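ATP phosphoribosyltransferase regulatory subunit (Thermotoga maritima, PDB 1USY) is probably required for the first step of histidine biosynthesis and may allow feedback regulation of ATP phosphoribosyltransferase activity by histidine. Local coordinates at residues B[10-15]-B[110-115]; B[96-101]-B[254-259]; B[126-131]-B[240-245]. All blocks are in the same frame, centred on the assembly; numbering follows the deposited sequence.

Contact 1: residues B[10-15]-B[110-115]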
loop_
_atom_site.group_PDB
_atom_site.type_symbol
_atom_site.label_atom_id
_atom_site.label_comp_id
_atom_site.label_asym_id
_atom_site.label_seq_id
_atom_site.Cartn_x
_atom_site.Cartn_y
_atom_site.Cartn_z
ATOM N N PHE B 10 -26.125 -12.352 -23.445
ATOM C CA PHE B 10 -27.352 -13.145 -23.325
ATOM C C PHE B 10 -27.309 -14.374 -24.222
ATOM O O PHE B 10 -27.694 -15.483 -23.812
ATOM C CB PHE B 10 -28.587 -12.315 -23.692
ATOM C CG PHE B 10 -29.868 -13.148 -23.832
ATOM C CD1 PHE B 10 -30.545 -13.626 -22.699
ATOM C CD2 PHE B 10 -30.389 -13.454 -25.088
ATOM C CE1 PHE B 10 -31.718 -14.378 -22.823
ATOM C CE2 PHE B 10 -31.551 -14.207 -25.219
ATOM C CZ PHE B 10 -32.218 -14.668 -24.072
ATOM N N SER B 11 -26.858 -14.155 -25.459
ATOM C CA SER B 11 -26.754 -15.206 -26.447
ATOM C C SER B 11 -25.866 -16.357 -25.956
ATOM O O SER B 11 -26.266 -17.516 -26.036
ATOM C CB SER B 11 -26.221 -14.620 -27.754
ATOM O OG SER B 11 -26.023 -15.632 -28.741
ATOM N N PHE B 12 -24.686 -16.005 -25.442
ATOM C CA PHE B 12 -23.685 -16.943 -24.941
ATOM C C PHE B 12 -24.225 -17.720 -23.758
ATOM O O PHE B 12 -24.019 -18.911 -23.661
ATOM C CB PHE B 12 -22.403 -16.190 -24.521
ATOM C CG PHE B 12 -21.324 -17.087 -24.013
ATOM C CD1 PHE B 12 -20.548 -17.834 -24.906
ATOM C CD2 PHE B 12 -21.060 -17.176 -22.651
ATOM C CE1 PHE B 12 -19.557 -18.689 -24.442
ATOM C CE2 PHE B 12 -20.043 -18.014 -22.159
ATOM C CZ PHE B 12 -19.297 -18.781 -23.057
ATOM N N TYR B 13 -24.913 -17.006 -22.873
ATOM C CA TYR B 13 -25.656 -17.557 -21.748
ATOM C C TYR B 13 -26.733 -18.552 -22.209
ATOM O O TYR B 13 -26.981 -19.549 -21.534
ATOM C CB TYR B 13 -26.286 -16.393 -20.947
ATOM C CG TYR B 13 -27.522 -16.772 -20.148
ATOM C CD1 TYR B 13 -27.429 -17.652 -19.054
ATOM C CD2 TYR B 13 -28.784 -16.274 -20.491
ATOM C CE1 TYR B 13 -28.548 -18.029 -18.329
ATOM C CE2 TYR B 13 -29.917 -16.648 -19.759
ATOM C CZ TYR B 13 -29.787 -17.526 -18.677
ATOM O OH TYR B 13 -30.890 -17.898 -17.933
ATOM N N SER B 14 -27.392 -18.280 -23.339
ATOM C CA SER B 14 -28.349 -19.253 -23.890
ATOM C C SER B 14 -27.660 -20.485 -24.426
ATOM O O SER B 14 -28.102 -21.591 -24.176
ATOM C CB SER B 14 -29.266 -18.642 -24.960
ATOM O OG SER B 14 -29.746 -17.391 -24.496
ATOM N N LYS B 15 -26.580 -20.296 -25.158
ATOM C CA LYS B 15 -25.823 -21.432 -25.650
ATOM C C LYS B 15 -25.364 -22.314 -24.508
ATOM O O LYS B 15 -25.508 -23.536 -24.591
ATOM C CB LYS B 15 -24.636 -20.989 -26.492
ATOM C CG LYS B 15 -25.042 -20.276 -27.752
ATOM C CD LYS B 15 -23.831 -19.642 -28.436
ATOM C CE LYS B 15 -24.242 -18.529 -29.384
ATOM N NZ LYS B 15 -25.455 -18.870 -30.172
ATOM N N LEU B 110 -15.778 -26.539 -26.999
ATOM C CA LEU B 110 -15.377 -25.994 -28.289
ATOM C C LEU B 110 -16.583 -25.534 -29.054
ATOM O O LEU B 110 -16.559 -24.491 -29.700
ATOM C CB LEU B 110 -14.688 -27.060 -29.131
ATOM C CG LEU B 110 -13.166 -27.053 -29.214
ATOM C CD1 LEU B 110 -12.831 -28.022 -30.269
ATOM C CD2 LEU B 110 -12.618 -25.687 -29.521
ATOM N N GLU B 111 -17.647 -26.310 -28.981
ATOM C CA GLU B 111 -18.744 -26.084 -29.876
ATOM C C GLU B 111 -19.405 -24.764 -29.524
ATOM O O GLU B 111 -19.672 -23.957 -30.415
ATOM C CB GLU B 111 -19.670 -27.303 -29.935
ATOM C CG GLU B 111 -21.091 -27.112 -29.436
ATOM C CD GLU B 111 -21.899 -26.210 -30.338
ATOM O OE1 GLU B 111 -21.880 -26.453 -31.573
ATOM O OE2 GLU B 111 -22.530 -25.252 -29.815
ATOM N N ILE B 112 -19.586 -24.504 -28.229
ATOM C CA ILE B 112 -20.110 -23.212 -27.763
ATOM C C ILE B 112 -19.172 -22.008 -28.057
ATOM O O ILE B 112 -19.637 -21.001 -28.571
ATOM C CB ILE B 112 -20.458 -23.289 -26.264
ATOM C CG1 ILE B 112 -21.488 -24.367 -26.018
ATOM C CG2 ILE B 112 -20.961 -21.965 -25.727
ATOM C CD1 ILE B 112 -21.604 -24.728 -24.562
ATOM N N ILE B 113 -17.882 -22.122 -27.745
ATOM C CA ILE B 113 -16.946 -21.024 -27.968
ATOM C C ILE B 113 -16.878 -20.712 -29.472
ATOM O O ILE B 113 -17.014 -19.562 -29.872
ATOM C CB ILE B 113 -15.511 -21.320 -27.395
ATOM C CG1 ILE B 113 -15.434 -21.356 -25.861
ATOM C CG2 ILE B 113 -14.516 -20.259 -27.864
ATOM C CD1 ILE B 113 -16.552 -20.784 -25.136
ATOM N N VAL B 114 -16.675 -21.736 -30.300
ATOM C CA VAL B 114 -16.590 -21.531 -31.749
ATOM C C VAL B 114 -17.894 -20.932 -32.275
ATOM O O VAL B 114 -17.863 -19.914 -32.994
ATOM C CB VAL B 114 -16.266 -22.854 -32.530
ATOM C CG1 VAL B 114 -16.516 -22.716 -34.044
ATOM C CG2 VAL B 114 -14.843 -23.326 -32.257
ATOM N N GLU B 115 -19.032 -21.555 -31.947
ATOM C CA GLU B 115 -20.322 -21.041 -32.431
ATOM C C GLU B 115 -20.510 -19.591 -31.993
ATOM O O GLU B 115 -20.982 -18.746 -32.799
ATOM C CB GLU B 115 -21.500 -21.864 -31.945
ATOM C CG GLU B 115 -22.835 -21.294 -32.378
ATOM C CD GLU B 115 -24.005 -22.059 -31.824
ATOM O OE1 GLU B 115 -23.817 -23.200 -31.380
ATOM O OE2 GLU B 115 -25.133 -21.527 -31.839
#

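Contact 2: residues B[96-101]-B[254-259]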
loop_
_atom_site.group_PDB
_atom_site.type_symbol
_atom_site.label_atom_id
_atom_site.label_comp_id
_atom_site.label_asym_id
_atom_site.label_seq_id
_atom_site.Cartn_x
_atom_site.Cartn_y
_atom_site.Cartn_z
ATOM N N GLU B 96 -16.078 -23.657 -18.291
ATOM C CA GLU B 96 -15.186 -24.438 -17.478
ATOM C C GLU B 96 -15.944 -25.720 -17.087
ATOM O O GLU B 96 -16.997 -25.643 -16.451
ATOM C CB GLU B 96 -14.827 -23.589 -16.269
ATOM C CG GLU B 96 -13.385 -23.661 -15.840
ATOM C CD GLU B 96 -12.407 -23.287 -16.931
ATOM O OE1 GLU B 96 -11.714 -24.206 -17.393
ATOM O OE2 GLU B 96 -12.290 -22.087 -17.294
ATOM N N LYS B 97 -15.455 -26.884 -17.525
ATOM C CA LYS B 97 -15.971 -28.190 -17.060
ATOM C C LYS B 97 -14.886 -29.022 -16.349
ATOM O O LYS B 97 -13.897 -29.425 -16.948
ATOM C CB LYS B 97 -16.594 -28.984 -18.197
ATOM C CG LYS B 97 -16.727 -30.458 -17.914
ATOM C CD LYS B 97 -18.156 -30.956 -17.730
ATOM C CE LYS B 97 -18.104 -32.474 -17.402
ATOM N NZ LYS B 97 -19.392 -33.164 -17.236
ATOM N N VAL B 98 -15.058 -29.233 -15.054
ATOM C CA VAL B 98 -14.135 -30.045 -14.279
ATOM C C VAL B 98 -14.992 -30.983 -13.460
ATOM O O VAL B 98 -15.745 -30.508 -12.597
ATOM C CB VAL B 98 -13.303 -29.216 -13.272
ATOM C CG1 VAL B 98 -12.289 -30.099 -12.551
ATOM C CG2 VAL B 98 -12.629 -28.029 -13.942
ATOM N N PRO B 99 -14.871 -32.294 -13.675
ATOM C CA PRO B 99 -13.845 -32.934 -14.495
ATOM C C PRO B 99 -14.270 -33.242 -15.928
ATOM O O PRO B 99 -15.449 -33.493 -16.210
ATOM C CB PRO B 99 -13.577 -34.250 -13.757
ATOM C CG PRO B 99 -14.614 -34.304 -12.633
ATOM C CD PRO B 99 -15.695 -33.307 -12.992
ATOM N N ARG B 100 -13.280 -33.212 -16.814
ATOM C CA ARG B 100 -13.407 -33.672 -18.181
ATOM C C ARG B 100 -13.417 -35.175 -18.127
ATOM O O ARG B 100 -12.454 -35.794 -17.684
ATOM C CB ARG B 100 -12.219 -33.187 -19.012
ATOM C CG ARG B 100 -12.053 -33.874 -20.362
ATOM C CD ARG B 100 -10.857 -33.392 -21.159
ATOM N NE ARG B 100 -9.657 -34.208 -20.932
ATOM C CZ ARG B 100 -8.636 -33.851 -20.155
ATOM N NH1 ARG B 100 -8.646 -32.689 -19.508
ATOM N NH2 ARG B 100 -7.591 -34.655 -20.021
ATOM N N ASN B 101 -14.523 -35.766 -18.544
ATOM C CA ASN B 101 -14.656 -37.222 -18.480
ATOM C C ASN B 101 -14.273 -37.879 -19.816
ATOM O O ASN B 101 -13.857 -39.042 -19.858
ATOM C CB ASN B 101 -16.071 -37.635 -18.004
ATOM C CG ASN B 101 -16.342 -37.243 -16.549
ATOM O OD1 ASN B 101 -17.298 -36.516 -16.262
ATOM N ND2 ASN B 101 -15.497 -37.729 -15.621
ATOM N N GLY B 254 -8.679 -24.884 -23.819
ATOM C CA GLY B 254 -7.965 -26.146 -23.872
ATOM C C GLY B 254 -8.148 -27.099 -22.724
ATOM O O GLY B 254 -8.743 -26.778 -21.718
ATOM N N GLU B 255 -7.630 -28.307 -22.897
ATOM C CA GLU B 255 -7.585 -29.300 -21.837
ATOM C C GLU B 255 -6.403 -29.038 -20.893
ATOM O O GLU B 255 -5.329 -28.591 -21.322
ATOM C CB GLU B 255 -7.481 -30.685 -22.449
ATOM C CG GLU B 255 -8.740 -31.094 -23.203
ATOM C CD GLU B 255 -8.621 -32.434 -23.943
ATOM O OE1 GLU B 255 -9.668 -33.038 -24.237
ATOM O OE2 GLU B 255 -7.498 -32.874 -24.265
ATOM N N TYR B 256 -6.613 -29.328 -19.607
ATOM C CA TYR B 256 -5.608 -29.109 -18.568
ATOM C C TYR B 256 -5.764 -30.115 -17.455
ATOM O O TYR B 256 -6.831 -30.711 -17.278
ATOM C CB TYR B 256 -5.716 -27.702 -17.981
ATOM C CG TYR B 256 -7.111 -27.341 -17.505
ATOM C CD1 TYR B 256 -7.491 -27.565 -16.180
ATOM C CD2 TYR B 256 -8.057 -26.781 -18.383
ATOM C CE1 TYR B 256 -8.775 -27.238 -15.731
ATOM C CE2 TYR B 256 -9.349 -26.462 -17.943
ATOM C CZ TYR B 256 -9.692 -26.695 -16.605
ATOM O OH TYR B 256 -10.931 -26.377 -16.125
ATOM N N THR B 257 -4.686 -30.275 -16.695
ATOM C CA THR B 257 -4.656 -31.117 -15.501
ATOM C C THR B 257 -4.254 -30.307 -14.262
ATOM O O THR B 257 -3.239 -29.599 -14.281
ATOM C CB THR B 257 -3.665 -32.267 -15.726
ATOM O OG1 THR B 257 -4.155 -33.083 -16.788
ATOM C CG2 THR B 257 -3.659 -33.219 -14.557
ATOM N N VAL B 258 -5.040 -30.402 -13.189
ATOM C CA VAL B 258 -4.616 -29.845 -11.887
ATOM C C VAL B 258 -4.671 -30.924 -10.826
ATOM O O VAL B 258 -5.723 -31.190 -10.249
ATOM C CB VAL B 258 -5.432 -28.583 -11.411
ATOM C CG1 VAL B 258 -4.713 -27.877 -10.245
ATOM C CG2 VAL B 258 -5.685 -27.596 -12.554
ATOM N N ASN B 259 -3.515 -31.535 -10.574
ATOM C CA ASN B 259 -3.387 -32.642 -9.617
ATOM C C ASN B 259 -4.342 -33.824 -9.865
ATOM O O ASN B 259 -5.351 -33.976 -9.159
ATOM C CB ASN B 259 -3.533 -32.114 -8.179
ATOM C CG ASN B 259 -2.528 -31.024 -7.858
ATOM O OD1 ASN B 259 -1.373 -31.303 -7.502
ATOM N ND2 ASN B 259 -2.953 -29.777 -8.001
HETATM O O HOH W 1 -10.176 -36.132 -23.003
#

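Contact 3: residues B[126-131]-B[240-245]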
loop_
_atom_site.group_PDB
_atom_site.type_symbol
_atom_site.label_atom_id
_atom_site.label_comp_id
_atom_site.label_asym_id
_atom_site.label_seq_id
_atom_site.Cartn_x
_atom_site.Cartn_y
_atom_site.Cartn_z
ATOM N N ILE B 126 -10.925 -18.255 -37.980
ATOM C CA ILE B 126 -10.024 -19.400 -38.029
ATOM C C ILE B 126 -9.928 -20.034 -36.631
ATOM O O ILE B 126 -9.645 -19.357 -35.657
ATOM C CB ILE B 126 -8.622 -18.949 -38.547
ATOM C CG1 ILE B 126 -8.692 -18.458 -39.980
ATOM C CG2 ILE B 126 -7.590 -20.062 -38.472
ATOM C CD1 ILE B 126 -7.433 -17.626 -40.443
ATOM N N VAL B 127 -10.204 -21.328 -36.542
ATOM C CA VAL B 127 -9.989 -22.130 -35.325
ATOM C C VAL B 127 -8.712 -22.952 -35.477
ATOM O O VAL B 127 -8.608 -23.854 -36.338
ATOM C CB VAL B 127 -11.170 -23.093 -35.043
ATOM C CG1 VAL B 127 -10.888 -23.915 -33.772
ATOM C CG2 VAL B 127 -12.522 -22.294 -34.916
ATOM N N GLU B 128 -7.713 -22.597 -34.691
ATOM C CA GLU B 128 -6.431 -23.246 -34.816
ATOM C C GLU B 128 -6.324 -24.270 -33.674
ATOM O O GLU B 128 -6.455 -23.929 -32.510
ATOM C CB GLU B 128 -5.334 -22.189 -34.788
ATOM C CG GLU B 128 -3.951 -22.766 -34.671
ATOM C CD GLU B 128 -2.875 -21.726 -34.475
ATOM O OE1 GLU B 128 -2.621 -21.277 -33.331
ATOM O OE2 GLU B 128 -2.274 -21.353 -35.484
ATOM N N ILE B 129 -6.149 -25.533 -34.011
ATOM C CA ILE B 129 -6.117 -26.601 -32.996
ATOM C C ILE B 129 -4.696 -27.091 -32.768
ATOM O O ILE B 129 -3.872 -27.152 -33.677
ATOM C CB ILE B 129 -6.985 -27.821 -33.398
ATOM C CG1 ILE B 129 -8.438 -27.430 -33.716
ATOM C CG2 ILE B 129 -6.903 -28.925 -32.313
ATOM C CD1 ILE B 129 -9.357 -27.429 -32.485
ATOM N N GLY B 130 -4.414 -27.457 -31.540
ATOM C CA GLY B 130 -3.090 -27.902 -31.176
ATOM C C GLY B 130 -3.249 -29.018 -30.162
ATOM O O GLY B 130 -4.353 -29.325 -29.707
ATOM N N HIS B 131 -2.130 -29.615 -29.800
ATOM C CA HIS B 131 -2.144 -30.631 -28.795
ATOM C C HIS B 131 -0.817 -30.670 -28.120
ATOM O O HIS B 131 0.235 -30.731 -28.747
ATOM C CB HIS B 131 -2.421 -31.981 -29.410
ATOM C CG HIS B 131 -2.884 -33.004 -28.431
ATOM N ND1 HIS B 131 -4.199 -33.398 -28.349
ATOM C CD2 HIS B 131 -2.210 -33.727 -27.511
ATOM C CE1 HIS B 131 -4.315 -34.345 -27.432
ATOM N NE2 HIS B 131 -3.125 -34.551 -26.896
ATOM N N THR B 240 -6.957 -21.910 -30.343
ATOM C CA THR B 240 -7.027 -20.463 -30.426
ATOM C C THR B 240 -7.979 -20.064 -31.559
ATOM O O THR B 240 -8.188 -20.838 -32.502
ATOM C CB THR B 240 -5.613 -19.898 -30.641
ATOM O OG1 THR B 240 -4.979 -20.597 -31.727
ATOM C CG2 THR B 240 -4.713 -20.234 -29.430
ATOM N N ILE B 241 -8.610 -18.895 -31.461
ATOM C CA ILE B 241 -9.534 -18.453 -32.536
ATOM C C ILE B 241 -9.175 -17.052 -32.994
ATOM O O ILE B 241 -8.970 -16.148 -32.146
ATOM C CB ILE B 241 -11.022 -18.515 -32.111
ATOM C CG1 ILE B 241 -11.411 -19.889 -31.615
ATOM C CG2 ILE B 241 -11.924 -18.255 -33.280
ATOM C CD1 ILE B 241 -12.921 -20.018 -31.398
ATOM N N TYR B 242 -9.054 -16.887 -34.316
ATOM C CA TYR B 242 -8.713 -15.588 -34.896
ATOM C C TYR B 242 -9.853 -15.057 -35.793
ATOM O O TYR B 242 -10.543 -15.815 -36.527
ATOM C CB TYR B 242 -7.383 -15.621 -35.666
ATOM C CG TYR B 242 -6.223 -16.263 -34.938
ATOM C CD1 TYR B 242 -6.118 -17.657 -34.851
ATOM C CD2 TYR B 242 -5.228 -15.498 -34.329
ATOM C CE1 TYR B 242 -5.078 -18.253 -34.212
ATOM C CE2 TYR B 242 -4.145 -16.136 -33.635
ATOM C CZ TYR B 242 -4.098 -17.510 -33.583
ATOM O OH TYR B 242 -3.073 -18.205 -32.921
ATOM N N ASP B 243 -10.066 -13.754 -35.722
ATOM C CA ASP B 243 -10.988 -13.126 -36.656
ATOM C C ASP B 243 -10.153 -12.461 -37.752
ATOM O O ASP B 243 -9.354 -11.624 -37.444
ATOM C CB ASP B 243 -11.883 -12.120 -35.946
ATOM C CG ASP B 243 -12.735 -11.313 -36.906
ATOM O OD1 ASP B 243 -13.294 -11.904 -37.873
ATOM O OD2 ASP B 243 -12.913 -10.073 -36.769
ATOM N N THR B 244 -10.332 -12.864 -39.014
ATOM C CA THR B 244 -9.584 -12.270 -40.100
ATOM C C THR B 244 -10.048 -10.828 -40.312
ATOM O O THR B 244 -9.299 -10.019 -40.818
ATOM C CB THR B 244 -9.644 -13.113 -41.437
ATOM O OG1 THR B 244 -11.000 -13.301 -41.882
ATOM C CG2 THR B 244 -9.183 -14.505 -41.206
ATOM N N SER B 245 -11.268 -10.508 -39.896
ATOM C CA SER B 245 -11.826 -9.141 -40.032
ATOM C C SER B 245 -11.166 -8.080 -39.134
ATOM O O SER B 245 -10.548 -7.138 -39.621
ATOM C CB SER B 245 -13.324 -9.162 -39.760
ATOM O OG SER B 245 -13.965 -8.082 -40.363
HETATM O O HOH W 2 -4.256 -22.903 -31.091
#

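Contact 1: residues B[10-15]-B[110-115]
Phe-12 and Ile-112 meet in the apolar half of this helix pair. The ring presents CE1 to the CG2 methyl of Ile-112, with Phe-12 CE1 and Ile-112 CG2 3.8 Å apart. The two side chains cross at about a right angle. Ile-113 comes to the same corner of the ring from another side. Ile-113 CD1 lies at the ring edge, in the plane, 3.7 Å from Phe-12 CE1. Phe-12 CG is anti to the backbone N, and the ring reaches from there to both isoleucines. Lys-15 adds the base of its side chain: Lys-15 CB sits 3.9 Å from Ile-112 CG2. That methyl is thus shared by an aromatic ring and an aliphatic carbon.

The two helices, 6-16 and 103-120, run nearly antiparallel, at 158° between the short segments. The axes of segments 10-15 and 110-115 approach to 10.3 Å. They belong to a class II aminoacyl-tRNA synthetase fold, in which helices pack on a large mixed sheet. Phe-12, Ile-112 and Ile-113 all touch Leu-95 of strand 86-98, and Ile-113 also touches Phe-239 and Ile-241 of strand 237-243. The apolar cluster therefore lies between the helices and the sheet.

The charged interaction joins the more exposed side chains. Lys-15 NZ donates to Glu-115 OE2 at 3.2 Å in a salt bridge. The ammonium approaches from above the carboxylate plane, 52° out of it. The lysine chain bends only at its last torsion, which swings NZ round (chi4 -41°). Glu-115 is extended beyond CG. Lys-15 NZ has a stronger partner in Glu-119, one turn beyond Glu-115 on helix 103-120, which also accepts from Ser-11 OG.

Contact 2: residues B[96-101]-B[254-259]
Arg-100 stacks on Glu-255 and reaches the backbone O of Tyr-256 where two strands of the large mixed sheet come to their ends. In this class II synthetase-like fold, strand 262-269 lies between strands 86-98 and 248-257. The contact is therefore made by side chains across an intervening strand, with the axes of the short strand segments 9.6 Å apart.

The Arg-100 side chain starts toward the other segment. From CB, CG is anti to the backbone N (chi1 166°), and the chain runs on straight to CD. Arg-100 CD lies 3.3 Å from Glu-255 OE1. The chain then bends at chi3. Arg-100 NE forms a salt bridge with Glu-255 OE1 at 3.5 Å, but the oxygen is well out of the guanidinium plane and no N-H points at it. The guanidinium and carboxylate are stacked instead, with their planes 29° apart. In the plane, Arg-100 NE donates to a water oxygen at 2.9 Å. At the tip, Arg-100 NH1 makes a weak hydrogen bond to Tyr-256 O, 3.5 Å away. Glu-255 has its strongest polar partner in Ser-106 and also accepts from the backbone N of Leu-237. An alanine in place of Arg-100 would probably leave the Glu-255 carboxylate without its stacked positive charge and Tyr-256 O without this weak donor.

The ring of Tyr-256 carries its OH to Glu-96 and Val-98. Tyr-256 CZ lies 4.2 Å from Val-98 CG2, an apolar contact. Tyr-256 OH donates to Glu-96 OE1 at 2.6 Å, on the anti side of the carboxylate and 25° out of its plane.

Contact 3: residues B[126-131]-B[240-245]
Ile-126 and Tyr-242 form an antiparallel hydrogen-bonded pair between neighbouring strands. These strands, 125-131 and 237-243, belong to the large mixed sheet of this class II synthetase-like fold. Ile-126 N donates to Tyr-242 O at 2.9 Å, and Tyr-242 N returns a bond to Ile-126 O. Glu-128 and Thr-240 repeat the pattern. Glu-128 N gives a bond to Thr-240 O at 2.8 Å, and Thr-240 N gives one to Glu-128 O. Val-127 and Ile-241 are the non-hydrogen-bonded pair between them. Their CA atoms make CA-H...O contacts, Ile-241 with Ile-126 O and Val-127 with Thr-240 O. These carbonyls therefore take a C-H as well as an N-H.

On the face carrying Val-127 and Ile-241 the contact is apolar. Both side chains touch Val-114 of helix 103-120. The face carrying Ile-126, Glu-128, Thr-240 and Tyr-242 is more polar and meets the chain of another protein. Ile-126 CD1 packs there on Thr-244 CG2 at 3.7 Å.

Glu-128 is extended, with CG anti to the backbone N (chi1 170°). It lies beside Thr-240, pointing the same way. Glu-128 OE1 is 2.9 Å from Thr-240 OG1. Glu-128 OE2 forms salt bridges with Arg-187 and with a basic side chain of the other protein. These positive charges would probably offset the repulsion between Glu-128 and the nearby Asp-224 carboxylate. A water oxygen lies 2.8 Å from Glu-128 O and donates a hydrogen bond to it. Tyr-242 OH donates to Glu-128 OE1 at 3.1 Å, from 52° above the carboxylate plane.

Overall arrangement
All three contacts are mainly buried. Contacts 1 and 3 touch: Val-114 and Ile-113 of helix 103-120 pack on Val-127 and Ile-241 of the sheet. Contacts 2 and 3 share that sheet, through the neighbouring strands 248-257 and 237-243, but lie on opposite sides of the chain's centre. Contact 1 joins two helices by side chains alone, apolar toward the sheet and charged at its more exposed part. Contact 2 spans an intervening strand, so side chains reach over it, and its bonds are mostly polar. Contact 3 joins adjacent strands and rests on backbone bonds. Its polar face also meets another protein, whereas no other chain of the assembly touches contact 2.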